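Local coordinates for hypothetical protein PA2218 (Pseudomonas aeruginosa, PDB 2HDW) that is uncharacterised but adopts the alpha/beta-hydrolase fold and is probably a hydrolase, of unknown substrate, at residues D205-S211 and F292-L298; G183-N187 and I297-I301; A82-P88 and F125-D131. The contacts are given in a common frame with arbitrary orientation. Residues are numbered along the deposited sequence.

Overall arrangement
The three contacts belong to one alpha/beta-hydrolase fold, a mixed sheet with helices packed on it. Contact 3 closes first along the chain and lies within the sheet, where strand 80-88 runs antiparallel to both its neighbours, 66-74 and 126-130; from 126-130 onward the sheet is parallel. Contacts 1 and 2 close later and end on the same loop, between helix 289-292 and strand 309-314; they share Ile297 and Leu298, and their centres are about 10 Å apart. This loop thereby joins helix 206-212 to helix 180-191. Contact 3 is centred about 27 Å from contact 1, across the chain's centre, and about 22 Å from contact 2, touching neither.

Contact 1 (D205-S211 and F292-L298); sequences DMTRVMS and FMNMPIL
An N-capped helix, 206-212, packs on the loop before strand 309-314, which starts helical at Phe292-Met293, extends over Met295-Ile297 and turns left-handed at Leu298 (phi 70°). CA atoms are closest at Thr207-Phe292 (4.5 Å) and Ser211-Met293 (4.7 Å). Phe292 (chi1 m) directs its ring at the helix: Met210 CE sits over one face, 3.6 Å from the centroid (CH-pi), with Met210 SD oblique at 4.8 Å, a Met-aromatic contact. The ring also meets Phe105 and Pro148 of helix 148-164. Met293, touching helix 220-240, packs its CA 3.1 Å from Ser211 OG, a hydroxyl that donates to Thr207 O (2.8 Å). Met295 O meets Thr207 CG2 at 3.2 Å. Ile297 CG1 (chi1 p) lies 3.5 Å from Asp205 OD1, and Leu298 CD1 3.6 Å from Asp205 OD2. Asp205 (chi1 t) is the N-cap: OD1 accepts from Arg208 N (3.1 Å), weakly from Thr207 N (3.0 Å), and from Thr207 OG1 (2.8 Å). One water bridges Asp205 OD2 (2.7 Å), Ile297 O (2.9 Å) and Thr207 OG1 (3.2 Å). With no direct hydrogen bond across, apolar packing and this water join loop to capped helix.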
# COMPACT_ATOMS: atom_id res chain seq x y z
N ASP A 205 10.41 -0.85 1.60
CA ASP A 205 10.57 -2.02 0.75
C ASP A 205 10.37 -3.05 1.86
O ASP A 205 11.28 -3.28 2.65
CB ASP A 205 12.00 -2.13 0.19
CG ASP A 205 12.28 -3.50 -0.42
OD1 ASP A 205 11.62 -4.47 -0.02
OD2 ASP A 205 13.18 -3.61 -1.28
N MET A 206 9.17 -3.64 1.95
CA MET A 206 8.91 -4.58 3.02
C MET A 206 9.82 -5.82 3.10
O MET A 206 10.02 -6.35 4.20
CB MET A 206 7.43 -5.02 3.02
CG MET A 206 6.42 -3.90 3.34
SD MET A 206 6.75 -2.90 4.85
CE MET A 206 6.75 -4.21 6.08
N THR A 207 10.38 -6.27 1.98
CA THR A 207 11.27 -7.44 2.04
C THR A 207 12.58 -7.02 2.68
O THR A 207 13.19 -7.77 3.44
CB THR A 207 11.54 -8.07 0.63
OG1 THR A 207 12.26 -7.15 -0.20
CG2 THR A 207 10.23 -8.46 -0.03
N ARG A 208 13.02 -5.80 2.38
CA ARG A 208 14.26 -5.29 2.96
C ARG A 208 14.11 -5.07 4.47
O ARG A 208 14.96 -5.48 5.25
CB ARG A 208 14.67 -3.98 2.29
CG ARG A 208 15.90 -3.33 2.92
CD ARG A 208 16.19 -1.96 2.30
NE ARG A 208 16.78 -2.07 0.97
CZ ARG A 208 18.07 -2.29 0.74
NH1 ARG A 208 18.92 -2.43 1.76
NH2 ARG A 208 18.52 -2.40 -0.50
N VAL A 209 13.02 -4.43 4.89
CA VAL A 209 12.84 -4.16 6.31
C VAL A 209 12.68 -5.43 7.15
O VAL A 209 13.18 -5.49 8.27
CB VAL A 209 11.65 -3.20 6.57
CG1 VAL A 209 10.32 -3.92 6.38
CG2 VAL A 209 11.75 -2.64 7.98
N MET A 210 12.01 -6.44 6.61
CA MET A 210 11.84 -7.68 7.36
C MET A 210 13.10 -8.54 7.35
O MET A 210 13.34 -9.32 8.28
CB MET A 210 10.65 -8.48 6.82
CG MET A 210 9.32 -7.96 7.36
SD MET A 210 7.96 -9.10 7.22
CE MET A 210 6.95 -8.25 6.09
N SER A 211 13.91 -8.38 6.32
CA SER A 211 15.15 -9.14 6.20
C SER A 211 16.33 -8.49 6.93
O SER A 211 17.11 -9.19 7.59
CB SER A 211 15.51 -9.34 4.73
OG SER A 211 14.52 -10.11 4.07
N PHE A 292 8.61 -12.75 2.89
CA PHE A 292 9.31 -11.48 2.73
C PHE A 292 10.81 -11.58 2.98
O PHE A 292 11.60 -10.92 2.30
CB PHE A 292 8.71 -10.43 3.68
CG PHE A 292 7.33 -9.98 3.29
CD1 PHE A 292 7.17 -8.93 2.39
CD2 PHE A 292 6.20 -10.62 3.80
CE1 PHE A 292 5.89 -8.52 2.00
CE2 PHE A 292 4.93 -10.22 3.42
CZ PHE A 292 4.77 -9.17 2.52
N MET A 293 11.20 -12.41 3.94
CA MET A 293 12.61 -12.58 4.28
C MET A 293 13.35 -13.42 3.24
O MET A 293 14.59 -13.46 3.24
CB MET A 293 12.74 -13.24 5.66
CG MET A 293 12.19 -12.43 6.85
SD MET A 293 12.40 -13.25 8.49
CE MET A 293 14.06 -12.84 8.81
N ASN A 294 12.61 -14.05 2.33
CA ASN A 294 13.21 -14.94 1.34
C ASN A 294 12.96 -14.61 -0.13
O ASN A 294 13.58 -15.22 -1.02
CB ASN A 294 12.71 -16.36 1.64
CG ASN A 294 13.53 -17.44 0.96
OD1 ASN A 294 14.76 -17.39 0.96
ND2 ASN A 294 12.86 -18.44 0.41
N MET A 295 12.10 -13.64 -0.41
CA MET A 295 11.77 -13.28 -1.79
C MET A 295 11.78 -11.76 -1.99
O MET A 295 10.76 -11.09 -1.83
CB MET A 295 10.39 -13.83 -2.15
CG MET A 295 10.37 -14.63 -3.45
SD MET A 295 11.32 -16.15 -3.34
CE MET A 295 9.99 -17.33 -3.28
N PRO A 296 12.94 -11.20 -2.37
CA PRO A 296 13.00 -9.75 -2.57
C PRO A 296 12.18 -9.23 -3.75
O PRO A 296 11.93 -9.94 -4.72
CB PRO A 296 14.49 -9.48 -2.73
CG PRO A 296 15.00 -10.75 -3.32
CD PRO A 296 14.27 -11.81 -2.54
N ILE A 297 11.75 -7.98 -3.62
CA ILE A 297 11.00 -7.31 -4.66
C ILE A 297 11.97 -6.31 -5.30
O ILE A 297 13.11 -6.17 -4.84
CB ILE A 297 9.79 -6.54 -4.09
CG1 ILE A 297 10.26 -5.58 -3.00
CG2 ILE A 297 8.75 -7.53 -3.57
CD1 ILE A 297 9.25 -4.50 -2.64
N LEU A 298 11.51 -5.63 -6.34
CA LEU A 298 12.29 -4.61 -7.06
C LEU A 298 13.48 -5.10 -7.88
O LEU A 298 14.29 -4.29 -8.34
CB LEU A 298 12.79 -3.55 -6.07
CG LEU A 298 11.74 -2.93 -5.14
CD1 LEU A 298 12.40 -1.82 -4.32
CD2 LEU A 298 10.58 -2.38 -5.95
O HOH W 1 14.42 -5.84 -2.22

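Contact 2 (G183-N187 and I297-I301); sequences GMALN and ILTYI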
# COMPACT_ATOMS: atom_id res chain seq x y z
N GLY A 183 6.79 -0.10 -2.26
CA GLY A 183 7.69 -1.11 -2.79
C GLY A 183 6.93 -2.07 -3.69
O GLY A 183 7.43 -2.47 -4.75
N MET A 184 5.72 -2.45 -3.28
CA MET A 184 4.90 -3.36 -4.07
C MET A 184 4.46 -2.71 -5.39
O MET A 184 4.35 -3.39 -6.41
CB MET A 184 3.66 -3.80 -3.27
CG MET A 184 3.67 -5.27 -2.80
SD MET A 184 4.83 -5.69 -1.45
CE MET A 184 3.91 -5.06 -0.02
N ALA A 185 4.22 -1.40 -5.37
CA ALA A 185 3.80 -0.69 -6.57
C ALA A 185 4.91 -0.73 -7.62
O ALA A 185 4.67 -1.04 -8.78
CB ALA A 185 3.43 0.76 -6.25
N LEU A 186 6.14 -0.43 -7.21
CA LEU A 186 7.27 -0.45 -8.13
C LEU A 186 7.48 -1.86 -8.65
O LEU A 186 7.80 -2.07 -9.82
CB LEU A 186 8.54 0.04 -7.43
CG LEU A 186 8.52 1.51 -6.99
CD1 LEU A 186 9.71 1.81 -6.09
CD2 LEU A 186 8.54 2.40 -8.23
N ASN A 187 7.28 -2.84 -7.77
CA ASN A 187 7.45 -4.25 -8.13
C ASN A 187 6.43 -4.65 -9.19
O ASN A 187 6.76 -5.34 -10.15
CB ASN A 187 7.26 -5.14 -6.90
CG ASN A 187 7.92 -6.50 -7.05
OD1 ASN A 187 7.30 -7.54 -6.78
ND2 ASN A 187 9.18 -6.51 -7.48
N ILE A 297 11.75 -7.98 -3.62
CA ILE A 297 11.00 -7.31 -4.66
C ILE A 297 11.97 -6.31 -5.30
O ILE A 297 13.11 -6.17 -4.84
CB ILE A 297 9.79 -6.54 -4.09
CG1 ILE A 297 10.26 -5.58 -3.00
CG2 ILE A 297 8.75 -7.53 -3.57
CD1 ILE A 297 9.25 -4.50 -2.64
N LEU A 298 11.51 -5.63 -6.34
CA LEU A 298 12.29 -4.61 -7.06
C LEU A 298 13.48 -5.10 -7.88
O LEU A 298 14.29 -4.29 -8.34
CB LEU A 298 12.79 -3.55 -6.07
CG LEU A 298 11.74 -2.93 -5.14
CD1 LEU A 298 12.40 -1.82 -4.32
CD2 LEU A 298 10.58 -2.38 -5.95
N THR A 299 13.58 -6.41 -8.10
CA THR A 299 14.69 -6.93 -8.89
C THR A 299 14.74 -6.28 -10.27
O THR A 299 15.81 -5.93 -10.77
CB THR A 299 14.57 -8.45 -9.09
OG1 THR A 299 14.53 -9.10 -7.82
CG2 THR A 299 15.77 -8.99 -9.88
N TYR A 300 13.57 -6.12 -10.88
CA TYR A 300 13.46 -5.57 -12.22
C TYR A 300 13.00 -4.11 -12.28
O TYR A 300 12.41 -3.67 -13.26
CB TYR A 300 12.52 -6.46 -13.03
CG TYR A 300 13.00 -7.90 -13.06
CD1 TYR A 300 14.02 -8.29 -13.93
CD2 TYR A 300 12.48 -8.85 -12.18
CE1 TYR A 300 14.51 -9.59 -13.92
CE2 TYR A 300 12.97 -10.17 -12.16
CZ TYR A 300 13.99 -10.52 -13.05
OH TYR A 300 14.50 -11.80 -13.05
N ILE A 301 13.32 -3.36 -11.23
CA ILE A 301 12.92 -1.96 -11.15
C ILE A 301 13.37 -1.10 -12.34
O ILE A 301 12.68 -0.16 -12.72
CB ILE A 301 13.43 -1.33 -9.83
CG1 ILE A 301 12.85 0.06 -9.66
CG2 ILE A 301 14.96 -1.32 -9.80
CD1 ILE A 301 13.13 0.69 -8.31
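This is a buried, mainly apolar packing of a helix against a loop: residues 183-187 of helix 180-191 meet residues 297-301, which lead on toward strand 309-314. Ile297 points toward the helix, and Leu298, which starts sideways, brings its end nearer. Both reach the carbonyl of Gly183, with Ile297 CD1 and Leu298 CD2 each 3.4 Å from Gly183 O, an oxygen that also accepts the helical hydrogen bond from Asn187 N (3.0 Å). The absence of a side chain at Gly183 matters here, because an ideal CB would fall 2.9 Å from Ile297 CD1, a clash; glycine lets the isoleucine methyl lie close against the helix backbone. One turn further on, Leu186 CB packs on Leu298 CD2 at 3.5 Å, and Leu186 CD1 meets Ile301 CD1 at 4.2 Å. The CA atoms of Asn187 and Leu298 are 5.0 Å apart, the shortest CA-CA distance of the two segments. Leu298 takes a left-handed backbone (phi 70°, psi 12°) and begins a type I beta turn to Ile301, closed by Ile301 N to Leu298 O at 3.2 Å, which brings Ile301 back to the helix. Behind the contact, Ala185 and Leu186 touch Val198 of the sheet, while Met184 packs on Asn151 and Thr152 of helix 148-164. Helix 180-191 joins the adjacent parallel strands 173-178 and 197-201, a beta-alpha-beta crossover of the alpha/beta-hydrolase fold, and the helix follows the strand after which this fold normally places its nucleophile elbow.

Contact 3 (A82-P88 and F125-D131); sequences AADLYLP and FVTLAFD
Two extended strands run antiparallel (158° between directions, axes 4.5 Å apart), with Ala83 opposite Phe130, Asp84 opposite Ala129, Leu85 opposite Leu128 and Tyr86 opposite Thr127. The hydrogen-bonded pairs are Asp84-Ala129 (Asp84 N to Ala129 O 2.8 Å, Ala129 N to Asp84 O 2.9 Å) and Tyr86-Thr127 (Tyr86 N to Thr127 O and Thr127 N to Tyr86 O, both 2.8 Å). Asp131 N adds a bond to Ala82 O at 2.9 Å. Phe125 O, by contrast, is buried without a partner. Polar side chains are satisfied from outside: Asp84 OD1 by His68 and Lys58, Thr127 OG1 by Ala117 O, Asp131 OD2 by Lys109 and Glu137 N. Leu85 CB lies 3.9 Å from Leu128 CD1 (both leucines chi1 t, chi2 p), and Ala83 CB reaches Leu128 CD1 at 3.5 Å. Strand 66-74 pairs with 80-88, and 96-102 with 126-130; Tyr86 and Thr127 face helix 112-122, whereas Phe130, on the other face, stacks edge-to-face with Phe155 of helix 148-164 and Trp181 of helix 180-191.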
# COMPACT_ATOMS: atom_id res chain seq x y z
N ALA A 82 -11.79 -6.54 -1.85
CA ALA A 82 -12.80 -5.50 -1.69
C ALA A 82 -12.13 -4.15 -1.92
O ALA A 82 -10.96 -3.97 -1.59
CB ALA A 82 -13.41 -5.56 -0.29
N ALA A 83 -12.86 -3.20 -2.47
CA ALA A 83 -12.29 -1.89 -2.74
C ALA A 83 -13.33 -0.78 -2.83
O ALA A 83 -14.53 -1.05 -3.00
CB ALA A 83 -11.48 -1.93 -4.03
N ASP A 84 -12.86 0.45 -2.72
CA ASP A 84 -13.72 1.63 -2.83
C ASP A 84 -13.34 2.28 -4.15
O ASP A 84 -12.16 2.51 -4.42
CB ASP A 84 -13.46 2.62 -1.69
CG ASP A 84 -14.04 2.17 -0.36
OD1 ASP A 84 -15.27 1.98 -0.29
OD2 ASP A 84 -13.26 2.01 0.61
N LEU A 85 -14.35 2.55 -4.97
CA LEU A 85 -14.15 3.17 -6.27
C LEU A 85 -14.70 4.60 -6.22
O LEU A 85 -15.84 4.81 -5.80
CB LEU A 85 -14.90 2.37 -7.33
CG LEU A 85 -14.93 2.92 -8.76
CD1 LEU A 85 -13.54 2.85 -9.39
CD2 LEU A 85 -15.92 2.09 -9.57
N TYR A 86 -13.89 5.56 -6.65
CA TYR A 86 -14.29 6.97 -6.66
C TYR A 86 -14.20 7.52 -8.08
O TYR A 86 -13.19 7.33 -8.76
CB TYR A 86 -13.37 7.79 -5.76
CG TYR A 86 -13.33 7.35 -4.31
CD1 TYR A 86 -14.13 7.97 -3.34
CD2 TYR A 86 -12.49 6.32 -3.91
CE1 TYR A 86 -14.08 7.56 -2.00
CE2 TYR A 86 -12.43 5.90 -2.58
CZ TYR A 86 -13.23 6.53 -1.63
OH TYR A 86 -13.15 6.09 -0.33
N LEU A 87 -15.25 8.22 -8.51
CA LEU A 87 -15.27 8.82 -9.85
C LEU A 87 -15.70 10.28 -9.79
O LEU A 87 -16.49 10.67 -8.94
CB LEU A 87 -16.23 8.07 -10.77
CG LEU A 87 -16.05 6.57 -11.02
CD1 LEU A 87 -16.48 5.79 -9.79
CD2 LEU A 87 -16.88 6.15 -12.22
N PRO A 88 -15.17 11.10 -10.71
CA PRO A 88 -15.53 12.52 -10.75
C PRO A 88 -16.99 12.62 -11.21
O PRO A 88 -17.45 11.75 -11.95
CB PRO A 88 -14.57 13.10 -11.80
CG PRO A 88 -13.40 12.15 -11.78
CD PRO A 88 -14.06 10.80 -11.64
N PHE A 125 -9.50 12.16 -11.73
CA PHE A 125 -9.16 10.77 -12.06
C PHE A 125 -10.19 9.80 -11.49
O PHE A 125 -10.87 10.09 -10.51
CB PHE A 125 -7.78 10.42 -11.48
CG PHE A 125 -6.65 11.28 -12.00
CD1 PHE A 125 -5.94 10.91 -13.13
CD2 PHE A 125 -6.32 12.48 -11.37
CE1 PHE A 125 -4.90 11.71 -13.63
CE2 PHE A 125 -5.29 13.30 -11.86
CZ PHE A 125 -4.58 12.91 -12.99
N VAL A 126 -10.32 8.64 -12.13
CA VAL A 126 -11.21 7.60 -11.62
C VAL A 126 -10.24 6.87 -10.70
O VAL A 126 -9.14 6.53 -11.13
CB VAL A 126 -11.66 6.64 -12.74
CG1 VAL A 126 -12.27 5.39 -12.12
CG2 VAL A 126 -12.67 7.33 -13.64
N THR A 127 -10.61 6.63 -9.45
CA THR A 127 -9.69 5.98 -8.53
C THR A 127 -10.25 4.79 -7.77
O THR A 127 -11.46 4.61 -7.64
CB THR A 127 -9.14 6.98 -7.50
OG1 THR A 127 -10.22 7.47 -6.69
CG2 THR A 127 -8.48 8.15 -8.22
N LEU A 128 -9.33 3.99 -7.23
CA LEU A 128 -9.70 2.79 -6.50
C LEU A 128 -8.72 2.51 -5.36
O LEU A 128 -7.50 2.48 -5.56
CB LEU A 128 -9.70 1.61 -7.49
CG LEU A 128 -10.17 0.22 -7.08
CD1 LEU A 128 -11.65 0.26 -6.70
CD2 LEU A 128 -9.96 -0.73 -8.26
N ALA A 129 -9.25 2.34 -4.15
CA ALA A 129 -8.46 2.02 -2.97
C ALA A 129 -8.93 0.62 -2.58
O ALA A 129 -10.13 0.40 -2.39
CB ALA A 129 -8.74 3.02 -1.84
N PHE A 130 -8.01 -0.33 -2.48
CA PHE A 130 -8.38 -1.70 -2.18
C PHE A 130 -7.75 -2.30 -0.93
O PHE A 130 -6.73 -1.82 -0.43
CB PHE A 130 -7.99 -2.58 -3.37
CG PHE A 130 -6.50 -2.68 -3.58
CD1 PHE A 130 -5.74 -3.61 -2.86
CD2 PHE A 130 -5.86 -1.83 -4.48
CE1 PHE A 130 -4.36 -3.68 -3.02
CE2 PHE A 130 -4.47 -1.89 -4.65
CZ PHE A 130 -3.72 -2.82 -3.92
N ASP A 131 -8.39 -3.34 -0.42
CA ASP A 131 -7.88 -4.06 0.74
C ASP A 131 -7.08 -5.24 0.21
O ASP A 131 -7.58 -6.05 -0.57
CB ASP A 131 -9.02 -4.57 1.63
CG ASP A 131 -9.66 -3.47 2.45
OD1 ASP A 131 -8.95 -2.49 2.77
OD2 ASP A 131 -10.85 -3.61 2.81